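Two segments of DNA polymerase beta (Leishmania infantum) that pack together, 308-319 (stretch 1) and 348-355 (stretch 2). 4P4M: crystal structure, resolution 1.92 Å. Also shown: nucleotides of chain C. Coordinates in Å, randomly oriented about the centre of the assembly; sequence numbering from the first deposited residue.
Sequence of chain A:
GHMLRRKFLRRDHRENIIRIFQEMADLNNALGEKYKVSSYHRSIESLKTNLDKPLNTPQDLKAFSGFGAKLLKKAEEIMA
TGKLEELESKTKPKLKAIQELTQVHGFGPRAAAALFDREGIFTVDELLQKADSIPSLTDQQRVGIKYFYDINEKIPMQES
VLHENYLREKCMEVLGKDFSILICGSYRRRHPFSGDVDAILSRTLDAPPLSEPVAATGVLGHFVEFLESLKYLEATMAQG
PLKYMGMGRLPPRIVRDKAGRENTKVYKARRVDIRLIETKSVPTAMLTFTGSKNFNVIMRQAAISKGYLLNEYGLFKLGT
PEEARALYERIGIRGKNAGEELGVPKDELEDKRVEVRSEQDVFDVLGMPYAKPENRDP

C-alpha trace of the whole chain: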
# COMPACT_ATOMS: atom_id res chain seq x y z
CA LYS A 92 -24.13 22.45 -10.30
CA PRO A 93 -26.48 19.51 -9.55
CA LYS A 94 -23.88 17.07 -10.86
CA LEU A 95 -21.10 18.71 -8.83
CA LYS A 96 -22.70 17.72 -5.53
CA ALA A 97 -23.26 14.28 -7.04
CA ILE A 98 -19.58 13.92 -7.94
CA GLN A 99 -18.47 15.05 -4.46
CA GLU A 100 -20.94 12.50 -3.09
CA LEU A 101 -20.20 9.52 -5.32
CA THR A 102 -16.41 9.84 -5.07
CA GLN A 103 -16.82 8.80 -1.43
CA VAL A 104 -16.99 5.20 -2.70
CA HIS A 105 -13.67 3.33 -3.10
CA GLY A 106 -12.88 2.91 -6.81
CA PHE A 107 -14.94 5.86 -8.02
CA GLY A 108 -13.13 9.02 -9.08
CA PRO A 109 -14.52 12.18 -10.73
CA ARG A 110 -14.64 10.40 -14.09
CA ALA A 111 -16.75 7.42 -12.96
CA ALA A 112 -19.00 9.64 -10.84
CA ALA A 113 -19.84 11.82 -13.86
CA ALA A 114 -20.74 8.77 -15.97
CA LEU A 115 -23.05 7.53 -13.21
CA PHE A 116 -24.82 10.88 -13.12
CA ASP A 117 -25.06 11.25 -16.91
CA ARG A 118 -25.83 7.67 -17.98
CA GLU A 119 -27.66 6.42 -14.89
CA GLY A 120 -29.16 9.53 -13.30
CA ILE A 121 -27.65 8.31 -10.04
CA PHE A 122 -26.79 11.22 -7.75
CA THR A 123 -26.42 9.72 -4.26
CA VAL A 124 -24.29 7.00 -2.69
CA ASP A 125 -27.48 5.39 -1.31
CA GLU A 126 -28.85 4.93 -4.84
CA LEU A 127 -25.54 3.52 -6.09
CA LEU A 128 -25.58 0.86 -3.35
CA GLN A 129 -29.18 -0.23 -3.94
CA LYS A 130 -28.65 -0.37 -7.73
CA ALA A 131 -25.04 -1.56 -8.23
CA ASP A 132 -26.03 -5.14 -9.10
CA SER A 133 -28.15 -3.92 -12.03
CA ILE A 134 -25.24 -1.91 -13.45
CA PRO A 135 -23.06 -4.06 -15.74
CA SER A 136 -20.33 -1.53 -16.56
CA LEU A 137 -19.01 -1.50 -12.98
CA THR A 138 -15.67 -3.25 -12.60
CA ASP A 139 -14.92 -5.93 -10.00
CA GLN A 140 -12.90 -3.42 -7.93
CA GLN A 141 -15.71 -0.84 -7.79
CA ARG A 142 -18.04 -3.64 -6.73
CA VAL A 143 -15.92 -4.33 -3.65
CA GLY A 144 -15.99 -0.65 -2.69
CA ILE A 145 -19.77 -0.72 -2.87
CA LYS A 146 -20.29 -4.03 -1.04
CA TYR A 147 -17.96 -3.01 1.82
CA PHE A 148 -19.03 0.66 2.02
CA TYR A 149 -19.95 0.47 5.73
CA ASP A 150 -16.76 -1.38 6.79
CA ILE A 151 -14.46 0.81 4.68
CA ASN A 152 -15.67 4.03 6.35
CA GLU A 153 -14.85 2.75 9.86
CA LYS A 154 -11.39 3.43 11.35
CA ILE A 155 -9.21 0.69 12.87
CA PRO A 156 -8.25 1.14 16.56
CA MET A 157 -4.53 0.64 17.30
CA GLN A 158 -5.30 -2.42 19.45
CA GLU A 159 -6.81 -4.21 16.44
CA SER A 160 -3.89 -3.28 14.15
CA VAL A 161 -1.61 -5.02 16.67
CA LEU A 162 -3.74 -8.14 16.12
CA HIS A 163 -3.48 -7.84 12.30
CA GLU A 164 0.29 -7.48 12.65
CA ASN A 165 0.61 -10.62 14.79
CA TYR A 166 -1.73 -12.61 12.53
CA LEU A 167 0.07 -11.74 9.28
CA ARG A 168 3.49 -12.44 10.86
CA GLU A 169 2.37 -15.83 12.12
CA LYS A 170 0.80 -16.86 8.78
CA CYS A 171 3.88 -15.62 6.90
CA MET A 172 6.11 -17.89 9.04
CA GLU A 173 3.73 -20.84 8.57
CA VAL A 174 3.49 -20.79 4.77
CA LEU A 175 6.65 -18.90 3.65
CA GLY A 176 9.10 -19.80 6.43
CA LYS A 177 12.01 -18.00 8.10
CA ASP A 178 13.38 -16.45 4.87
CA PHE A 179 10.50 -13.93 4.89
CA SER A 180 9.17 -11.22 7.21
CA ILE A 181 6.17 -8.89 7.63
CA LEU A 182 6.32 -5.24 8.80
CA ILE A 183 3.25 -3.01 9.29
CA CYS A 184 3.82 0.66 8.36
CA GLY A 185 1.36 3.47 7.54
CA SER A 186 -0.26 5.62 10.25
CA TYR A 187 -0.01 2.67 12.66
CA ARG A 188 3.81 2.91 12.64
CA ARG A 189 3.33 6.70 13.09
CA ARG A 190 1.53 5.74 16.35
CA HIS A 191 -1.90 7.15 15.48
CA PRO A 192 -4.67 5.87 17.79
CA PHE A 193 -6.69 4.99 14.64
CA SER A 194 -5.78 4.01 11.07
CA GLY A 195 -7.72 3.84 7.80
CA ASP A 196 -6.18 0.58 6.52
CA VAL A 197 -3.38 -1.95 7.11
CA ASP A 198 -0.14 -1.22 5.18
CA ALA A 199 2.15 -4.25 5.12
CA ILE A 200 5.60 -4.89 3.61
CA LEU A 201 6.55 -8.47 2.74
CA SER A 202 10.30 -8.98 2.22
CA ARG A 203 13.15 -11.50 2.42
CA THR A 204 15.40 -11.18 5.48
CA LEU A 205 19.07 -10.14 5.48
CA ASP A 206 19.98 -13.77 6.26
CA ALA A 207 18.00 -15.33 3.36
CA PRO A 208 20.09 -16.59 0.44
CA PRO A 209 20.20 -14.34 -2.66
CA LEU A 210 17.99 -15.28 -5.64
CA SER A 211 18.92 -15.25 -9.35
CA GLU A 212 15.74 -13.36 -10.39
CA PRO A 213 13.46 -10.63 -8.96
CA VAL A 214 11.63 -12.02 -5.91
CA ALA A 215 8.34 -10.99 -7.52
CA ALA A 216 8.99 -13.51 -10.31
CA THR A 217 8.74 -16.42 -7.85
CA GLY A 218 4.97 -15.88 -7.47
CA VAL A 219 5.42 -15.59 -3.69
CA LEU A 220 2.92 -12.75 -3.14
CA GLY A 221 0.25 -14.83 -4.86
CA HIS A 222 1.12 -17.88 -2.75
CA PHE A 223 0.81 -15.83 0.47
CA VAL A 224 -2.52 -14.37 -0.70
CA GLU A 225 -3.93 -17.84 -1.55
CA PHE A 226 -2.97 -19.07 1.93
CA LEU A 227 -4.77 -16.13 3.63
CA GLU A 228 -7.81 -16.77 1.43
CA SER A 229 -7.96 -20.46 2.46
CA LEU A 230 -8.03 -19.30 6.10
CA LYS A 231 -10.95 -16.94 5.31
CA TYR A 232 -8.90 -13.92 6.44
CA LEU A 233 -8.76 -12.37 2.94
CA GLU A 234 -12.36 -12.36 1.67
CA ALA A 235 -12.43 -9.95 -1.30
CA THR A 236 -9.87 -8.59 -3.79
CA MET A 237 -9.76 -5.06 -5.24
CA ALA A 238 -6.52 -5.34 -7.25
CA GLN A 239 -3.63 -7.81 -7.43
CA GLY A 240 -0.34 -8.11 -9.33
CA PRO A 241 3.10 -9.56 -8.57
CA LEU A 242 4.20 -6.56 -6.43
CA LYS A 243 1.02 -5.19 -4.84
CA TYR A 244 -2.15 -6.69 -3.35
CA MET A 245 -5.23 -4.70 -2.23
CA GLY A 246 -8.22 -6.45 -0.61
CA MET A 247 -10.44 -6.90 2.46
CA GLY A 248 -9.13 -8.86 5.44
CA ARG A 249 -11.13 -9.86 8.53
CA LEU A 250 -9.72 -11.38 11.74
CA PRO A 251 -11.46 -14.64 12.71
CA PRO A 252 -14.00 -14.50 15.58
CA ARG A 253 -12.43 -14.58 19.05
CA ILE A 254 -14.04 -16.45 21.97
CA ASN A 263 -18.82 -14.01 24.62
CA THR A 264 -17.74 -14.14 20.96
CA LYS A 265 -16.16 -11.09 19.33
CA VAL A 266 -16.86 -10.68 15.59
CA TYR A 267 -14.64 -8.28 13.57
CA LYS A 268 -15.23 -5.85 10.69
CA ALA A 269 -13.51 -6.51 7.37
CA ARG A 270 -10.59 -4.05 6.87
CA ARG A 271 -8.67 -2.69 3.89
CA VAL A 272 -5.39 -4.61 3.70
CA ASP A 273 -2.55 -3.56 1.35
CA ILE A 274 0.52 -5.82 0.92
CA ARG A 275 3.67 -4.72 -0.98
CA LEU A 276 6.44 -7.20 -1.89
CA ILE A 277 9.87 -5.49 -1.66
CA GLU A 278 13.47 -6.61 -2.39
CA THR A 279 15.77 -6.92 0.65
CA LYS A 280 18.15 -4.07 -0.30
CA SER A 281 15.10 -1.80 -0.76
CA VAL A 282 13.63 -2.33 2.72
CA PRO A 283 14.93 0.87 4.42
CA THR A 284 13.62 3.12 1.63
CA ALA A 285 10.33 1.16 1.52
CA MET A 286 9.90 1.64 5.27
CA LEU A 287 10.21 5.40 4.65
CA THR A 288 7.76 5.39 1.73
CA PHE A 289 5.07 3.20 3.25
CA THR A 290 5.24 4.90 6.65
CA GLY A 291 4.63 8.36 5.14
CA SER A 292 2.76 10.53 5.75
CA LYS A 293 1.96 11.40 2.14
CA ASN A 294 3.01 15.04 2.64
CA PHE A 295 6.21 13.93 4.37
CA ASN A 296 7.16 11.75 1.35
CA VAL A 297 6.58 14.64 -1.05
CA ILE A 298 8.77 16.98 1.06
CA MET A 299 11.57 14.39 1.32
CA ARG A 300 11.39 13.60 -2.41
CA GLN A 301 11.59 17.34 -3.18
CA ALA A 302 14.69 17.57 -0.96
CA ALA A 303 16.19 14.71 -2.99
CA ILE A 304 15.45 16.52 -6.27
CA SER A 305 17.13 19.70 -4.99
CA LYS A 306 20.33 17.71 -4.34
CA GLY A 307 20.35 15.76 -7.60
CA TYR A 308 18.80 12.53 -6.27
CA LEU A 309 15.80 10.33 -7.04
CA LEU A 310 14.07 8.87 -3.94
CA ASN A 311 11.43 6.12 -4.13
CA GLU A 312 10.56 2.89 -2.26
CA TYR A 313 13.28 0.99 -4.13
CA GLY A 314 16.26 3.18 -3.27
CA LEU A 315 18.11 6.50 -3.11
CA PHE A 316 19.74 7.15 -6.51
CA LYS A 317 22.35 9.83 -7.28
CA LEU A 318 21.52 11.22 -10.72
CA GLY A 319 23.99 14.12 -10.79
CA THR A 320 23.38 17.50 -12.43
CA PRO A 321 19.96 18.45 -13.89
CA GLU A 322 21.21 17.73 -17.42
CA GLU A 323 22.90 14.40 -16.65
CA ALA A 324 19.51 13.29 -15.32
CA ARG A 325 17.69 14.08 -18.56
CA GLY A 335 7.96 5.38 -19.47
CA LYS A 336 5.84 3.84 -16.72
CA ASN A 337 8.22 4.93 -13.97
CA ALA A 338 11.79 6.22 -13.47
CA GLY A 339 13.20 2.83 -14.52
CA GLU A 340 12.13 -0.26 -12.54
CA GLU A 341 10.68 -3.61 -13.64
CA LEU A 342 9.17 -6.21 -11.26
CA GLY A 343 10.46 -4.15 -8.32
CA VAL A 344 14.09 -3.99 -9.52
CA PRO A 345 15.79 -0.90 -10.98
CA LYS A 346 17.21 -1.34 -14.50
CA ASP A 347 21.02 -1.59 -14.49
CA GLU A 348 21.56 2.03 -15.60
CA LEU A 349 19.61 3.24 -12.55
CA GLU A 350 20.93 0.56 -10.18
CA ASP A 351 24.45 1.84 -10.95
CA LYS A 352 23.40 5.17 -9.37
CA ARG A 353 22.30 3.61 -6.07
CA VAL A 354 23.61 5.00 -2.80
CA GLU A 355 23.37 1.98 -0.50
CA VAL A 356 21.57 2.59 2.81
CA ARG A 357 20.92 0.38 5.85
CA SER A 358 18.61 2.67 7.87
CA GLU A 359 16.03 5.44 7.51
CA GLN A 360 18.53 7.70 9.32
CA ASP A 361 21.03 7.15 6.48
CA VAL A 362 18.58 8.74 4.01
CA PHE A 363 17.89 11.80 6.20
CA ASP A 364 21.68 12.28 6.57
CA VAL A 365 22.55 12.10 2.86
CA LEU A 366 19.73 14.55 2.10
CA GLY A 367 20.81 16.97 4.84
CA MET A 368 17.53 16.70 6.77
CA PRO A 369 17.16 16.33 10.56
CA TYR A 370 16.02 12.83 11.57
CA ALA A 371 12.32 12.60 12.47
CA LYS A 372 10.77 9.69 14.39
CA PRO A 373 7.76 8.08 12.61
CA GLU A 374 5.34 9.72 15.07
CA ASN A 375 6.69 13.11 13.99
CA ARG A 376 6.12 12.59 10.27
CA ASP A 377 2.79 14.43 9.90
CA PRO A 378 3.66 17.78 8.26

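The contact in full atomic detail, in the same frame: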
# COMPACT_ATOMS: atom_id res chain seq x y z
N TYR A 308 19.16 13.93 -6.52
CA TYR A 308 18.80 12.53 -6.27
C TYR A 308 17.37 12.21 -6.72
O TYR A 308 16.53 13.10 -6.86
CB TYR A 308 18.89 12.20 -4.77
CG TYR A 308 20.29 12.18 -4.21
CD1 TYR A 308 20.90 13.35 -3.78
CD2 TYR A 308 21.01 10.99 -4.11
CE1 TYR A 308 22.19 13.35 -3.26
CE2 TYR A 308 22.30 10.97 -3.58
CZ TYR A 308 22.88 12.15 -3.16
OH TYR A 308 24.15 12.15 -2.64
N LEU A 309 17.14 10.91 -6.93
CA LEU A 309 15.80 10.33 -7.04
C LEU A 309 15.56 9.45 -5.81
O LEU A 309 16.36 8.55 -5.52
CB LEU A 309 15.70 9.45 -8.29
CG LEU A 309 14.47 8.53 -8.36
CD1 LEU A 309 13.23 9.34 -8.66
CD2 LEU A 309 14.66 7.41 -9.41
N LEU A 310 14.48 9.71 -5.08
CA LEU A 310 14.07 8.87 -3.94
C LEU A 310 12.72 8.20 -4.22
O LEU A 310 11.73 8.87 -4.56
CB LEU A 310 13.97 9.72 -2.67
CG LEU A 310 13.54 8.98 -1.39
CD1 LEU A 310 14.59 7.92 -1.02
CD2 LEU A 310 13.32 9.96 -0.22
N ASN A 311 12.68 6.87 -4.07
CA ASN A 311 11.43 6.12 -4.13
C ASN A 311 11.50 4.93 -3.15
O ASN A 311 12.42 4.87 -2.33
CB ASN A 311 11.10 5.67 -5.57
CG ASN A 311 12.19 4.80 -6.18
OD1 ASN A 311 12.87 4.07 -5.47
ND2 ASN A 311 12.35 4.88 -7.51
N GLU A 312 10.54 4.01 -3.21
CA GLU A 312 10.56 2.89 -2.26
C GLU A 312 11.72 1.93 -2.51
O GLU A 312 12.12 1.19 -1.60
CB GLU A 312 9.24 2.11 -2.25
CG GLU A 312 8.80 1.55 -3.62
CD GLU A 312 7.83 2.47 -4.34
OE1 GLU A 312 8.12 3.69 -4.48
OE2 GLU A 312 6.75 1.98 -4.76
N TYR A 313 12.25 1.95 -3.73
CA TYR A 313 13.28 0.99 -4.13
C TYR A 313 14.70 1.42 -3.79
O TYR A 313 15.59 0.57 -3.65
CB TYR A 313 13.16 0.68 -5.63
CG TYR A 313 11.79 0.16 -6.00
CD1 TYR A 313 11.31 -1.03 -5.47
CD2 TYR A 313 10.97 0.86 -6.89
CE1 TYR A 313 10.05 -1.51 -5.80
CE2 TYR A 313 9.71 0.38 -7.23
CZ TYR A 313 9.26 -0.81 -6.68
OH TYR A 313 8.02 -1.33 -7.00
N GLY A 314 14.92 2.72 -3.64
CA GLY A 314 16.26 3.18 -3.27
C GLY A 314 16.46 4.68 -3.32
O GLY A 314 15.52 5.43 -3.62
N LEU A 315 17.67 5.11 -2.98
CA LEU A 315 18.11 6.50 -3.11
C LEU A 315 19.15 6.50 -4.22
O LEU A 315 20.17 5.82 -4.10
CB LEU A 315 18.72 7.00 -1.79
CG LEU A 315 19.35 8.40 -1.76
CD1 LEU A 315 18.28 9.50 -1.99
CD2 LEU A 315 20.09 8.65 -0.45
N PHE A 316 18.89 7.24 -5.31
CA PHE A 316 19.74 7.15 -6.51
C PHE A 316 20.34 8.52 -6.86
O PHE A 316 19.62 9.51 -6.97
CB PHE A 316 18.91 6.62 -7.70
CG PHE A 316 18.24 5.30 -7.43
CD1 PHE A 316 18.94 4.11 -7.61
CD2 PHE A 316 16.93 5.25 -6.97
CE1 PHE A 316 18.33 2.88 -7.34
CE2 PHE A 316 16.31 4.04 -6.69
CZ PHE A 316 17.00 2.85 -6.88
N LYS A 317 21.66 8.57 -7.02
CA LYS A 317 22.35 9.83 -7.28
C LYS A 317 22.45 10.07 -8.78
O LYS A 317 23.25 9.43 -9.46
CB LYS A 317 23.75 9.83 -6.64
CG LYS A 317 24.43 11.23 -6.59
CD LYS A 317 25.76 11.15 -5.84
CE LYS A 317 26.51 12.47 -5.85
NZ LYS A 317 25.75 13.55 -5.19
N LEU A 318 21.64 11.00 -9.28
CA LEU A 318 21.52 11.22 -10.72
C LEU A 318 22.57 12.19 -11.25
O LEU A 318 22.97 12.09 -12.41
CB LEU A 318 20.11 11.73 -11.08
CG LEU A 318 18.91 10.87 -10.62
CD1 LEU A 318 17.60 11.47 -11.11
CD2 LEU A 318 19.05 9.43 -11.09
N GLY A 319 23.00 13.12 -10.40
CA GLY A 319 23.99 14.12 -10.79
C GLY A 319 23.39 15.49 -11.06
O GLY A 319 22.47 15.92 -10.36
N GLU A 348 21.09 0.65 -15.48
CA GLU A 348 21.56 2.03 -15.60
C GLU A 348 21.19 2.87 -14.37
O GLU A 348 21.94 3.76 -13.96
CB GLU A 348 21.01 2.67 -16.88
CG GLU A 348 21.71 3.96 -17.26
CD GLU A 348 21.64 4.24 -18.75
OE1 GLU A 348 21.05 3.41 -19.49
OE2 GLU A 348 22.17 5.28 -19.19
N LEU A 349 20.04 2.57 -13.78
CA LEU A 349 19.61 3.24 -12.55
C LEU A 349 20.24 2.59 -11.31
O LEU A 349 20.68 3.28 -10.39
CB LEU A 349 18.08 3.23 -12.48
CG LEU A 349 17.41 3.91 -11.28
CD1 LEU A 349 17.88 5.36 -11.13
CD2 LEU A 349 15.88 3.86 -11.43
N GLU A 350 20.30 1.27 -11.30
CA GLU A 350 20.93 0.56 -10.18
C GLU A 350 22.37 1.03 -9.96
O GLU A 350 22.82 1.13 -8.82
CB GLU A 350 20.85 -0.96 -10.40
CG GLU A 350 21.43 -1.81 -9.26
CD GLU A 350 20.69 -1.65 -7.92
OE1 GLU A 350 19.45 -1.48 -7.91
OE2 GLU A 350 21.38 -1.70 -6.88
N ASP A 351 23.08 1.34 -11.04
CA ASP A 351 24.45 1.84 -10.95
C ASP A 351 24.55 3.15 -10.16
O ASP A 351 25.63 3.50 -9.65
CB ASP A 351 25.06 2.06 -12.34
CG ASP A 351 25.39 0.77 -13.06
OD1 ASP A 351 25.57 -0.27 -12.38
OD2 ASP A 351 25.47 0.79 -14.31
N LYS A 352 23.44 3.88 -10.08
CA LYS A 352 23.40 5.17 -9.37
C LYS A 352 23.06 5.03 -7.89
O LYS A 352 23.05 6.03 -7.16
CB LYS A 352 22.37 6.10 -10.01
CG LYS A 352 22.52 6.30 -11.52
CD LYS A 352 23.76 7.08 -11.86
CE LYS A 352 23.72 7.59 -13.30
NZ LYS A 352 23.94 6.49 -14.27
N ARG A 353 22.78 3.81 -7.44
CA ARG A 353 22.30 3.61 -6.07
C ARG A 353 23.31 4.03 -5.01
O ARG A 353 24.49 3.68 -5.08
CB ARG A 353 21.91 2.14 -5.82
CG ARG A 353 21.45 1.88 -4.35
CD ARG A 353 21.24 0.37 -4.04
NE ARG A 353 20.21 -0.23 -4.89
CZ ARG A 353 18.91 -0.20 -4.64
NH1 ARG A 353 18.45 0.39 -3.54
NH2 ARG A 353 18.05 -0.77 -5.48
N VAL A 354 22.85 4.80 -4.03
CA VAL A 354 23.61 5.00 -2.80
C VAL A 354 23.04 4.01 -1.78
O VAL A 354 21.89 4.15 -1.33
CB VAL A 354 23.46 6.43 -2.25
CG1 VAL A 354 24.09 6.55 -0.85
CG2 VAL A 354 24.07 7.44 -3.22
N GLU A 355 23.83 3.00 -1.44
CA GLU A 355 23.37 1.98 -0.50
C GLU A 355 23.05 2.58 0.87
O GLU A 355 23.80 3.40 1.39
CB GLU A 355 24.41 0.87 -0.36
CG GLU A 355 24.54 0.01 -1.61
CD GLU A 355 25.58 -1.08 -1.45
OE1 GLU A 355 25.83 -1.51 -0.29
OE2 GLU A 355 26.16 -1.50 -2.47
P DA C 3 9.30 6.16 -9.69
OP1 DA C 3 10.52 5.32 -9.65
OP2 DA C 3 8.89 6.82 -10.95
O5' DA C 3 8.06 5.28 -9.23
C5' DA C 3 8.10 4.58 -7.99
C4' DA C 3 6.81 3.80 -7.82
O4' DA C 3 5.72 4.72 -7.57
C3' DA C 3 6.43 2.99 -9.06
O3' DA C 3 6.41 1.64 -8.66
C2' DA C 3 5.01 3.46 -9.40
C1' DA C 3 4.55 4.20 -8.14
N9 DA C 3 3.64 5.29 -8.49
C8 DA C 3 3.94 6.40 -9.23
N7 DA C 3 2.92 7.21 -9.40
C5 DA C 3 1.87 6.59 -8.73
C6 DA C 3 0.52 6.94 -8.56
N6 DA C 3 -0.02 8.06 -9.06
N1 DA C 3 -0.25 6.08 -7.85
C2 DA C 3 0.29 4.96 -7.36
N3 DA C 3 1.55 4.52 -7.47
C4 DA C 3 2.30 5.39 -8.17
P DT C 2 10.36 12.72 -8.28
OP1 DT C 2 11.80 12.53 -8.02
OP2 DT C 2 9.90 13.44 -9.49
O5' DT C 2 9.64 11.29 -8.29
C5' DT C 2 9.94 10.38 -7.24
C4' DT C 2 8.94 9.23 -7.28
O4' DT C 2 7.63 9.71 -6.90
C3' DT C 2 8.78 8.55 -8.65
O3' DT C 2 9.43 7.27 -8.53
C2' DT C 2 7.26 8.43 -8.82
C1' DT C 2 6.72 8.77 -7.42
N1 DT C 2 5.31 9.28 -7.41
C2 DT C 2 4.38 8.64 -6.60
O2 DT C 2 4.64 7.70 -5.88
N3 DT C 2 3.12 9.16 -6.65
C4 DT C 2 2.69 10.23 -7.40
O4 DT C 2 1.52 10.60 -7.36
C5 DT C 2 3.70 10.86 -8.22
C7 DT C 2 3.33 12.03 -9.09
C6 DT C 2 4.94 10.36 -8.19
P DC C 4 6.16 0.46 -9.73
OP1 DC C 4 7.12 -0.63 -9.41
OP2 DC C 4 6.13 1.04 -11.09
O5' DC C 4 4.68 -0.05 -9.40
C5' DC C 4 4.35 -0.52 -8.09
C4' DC C 4 2.98 -1.18 -8.09
O4' DC C 4 1.98 -0.13 -8.15
C3' DC C 4 2.70 -2.14 -9.25
O3' DC C 4 1.99 -3.24 -8.66
C2' DC C 4 1.87 -1.29 -10.22
C1' DC C 4 1.17 -0.29 -9.30
N1 DC C 4 0.99 1.09 -9.88
C2 DC C 4 -0.26 1.71 -9.75
O2 DC C 4 -1.16 1.10 -9.16
N3 DC C 4 -0.45 2.96 -10.27
C4 DC C 4 0.56 3.57 -10.89
N4 DC C 4 0.31 4.80 -11.38
C5 DC C 4 1.84 2.96 -11.05
C6 DC C 4 2.02 1.73 -10.53
O HOH W 1 19.33 3.00 -1.90

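What does the helical start of stretch 2 bring to the contact? Its main contribution is Leu349, whose side chain lies over one face of the Phe316 ring: Leu349 CG sits 4.1 Å from the ring centroid, only 16° off the ring normal, the geometry of a CH-pi contact. The methyl Leu349 CD1 approaches Phe316 CG at 3.7 Å and also reaches Leu309 CD2 and Leu318 CD2, each at 4.2 Å. One leucine therefore fills an apolar hollow lined by three residues of stretch 1, while the neighbouring Glu348 stays out of reach and exposed.

How does the chain turn to meet the strand? A type I turn runs from Glu350 to Arg353, with Arg353 N bonded to Glu350 O at 3.0 Å. It carries Lys352 to the strand, and there the useful group is its carbonyl: Lys317 N donates to Lys352 O at 2.9 Å in a nearly straight bond. The same oxygen receives a CA-H...O contact from Phe316 CA at 3.6 Å. The CB of Lys352 points toward stretch 1, but the end of its side chain leads away, so the amine takes no part in the pairing.

Why does Arg353 matter when its CB points away overall? Its backbone is bridged with that of Phe316, the CA atoms 4.4 Å apart, and its long side chain returns to stretch 1. There Arg353 NH1 donates to Tyr313 O at 2.9 Å. A weak second bond runs from Arg353 NH2 to Tyr313 O at 3.3 Å. Glu350 holds the guanidinium from within stretch 2, through a salt bridge between Arg353 NE and Glu350 OE2 at 2.7 Å and a further bond from Arg353 NH2 to Glu350 OE1 at 2.9 Å. Phe316 CZ lies over one face of the group. Gly314 leaves the necessary room: a CB there would fall 2.5 Å from Arg353 NH1, a clash.

How does Val354 complete the pairing? Val354 N donates to Leu315 O at 2.9 Å, again almost straight, so this bond and the one from Lys317 N to Lys352 O flank the single bridge. A water reinforces the junction, accepting from Leu315 N at 2.9 Å and Arg353 NH1 at 3.2 Å and donating to Val354 O at 2.9 Å. The valine side chain adds apolar packing: Val354 CG2 meets the edge of the Tyr308 ring, 4.0 Å from Tyr308 CE2, and Val354 CB lies 4.4 Å from Leu315 CD2. Beyond it, Glu355 points away and makes no contact.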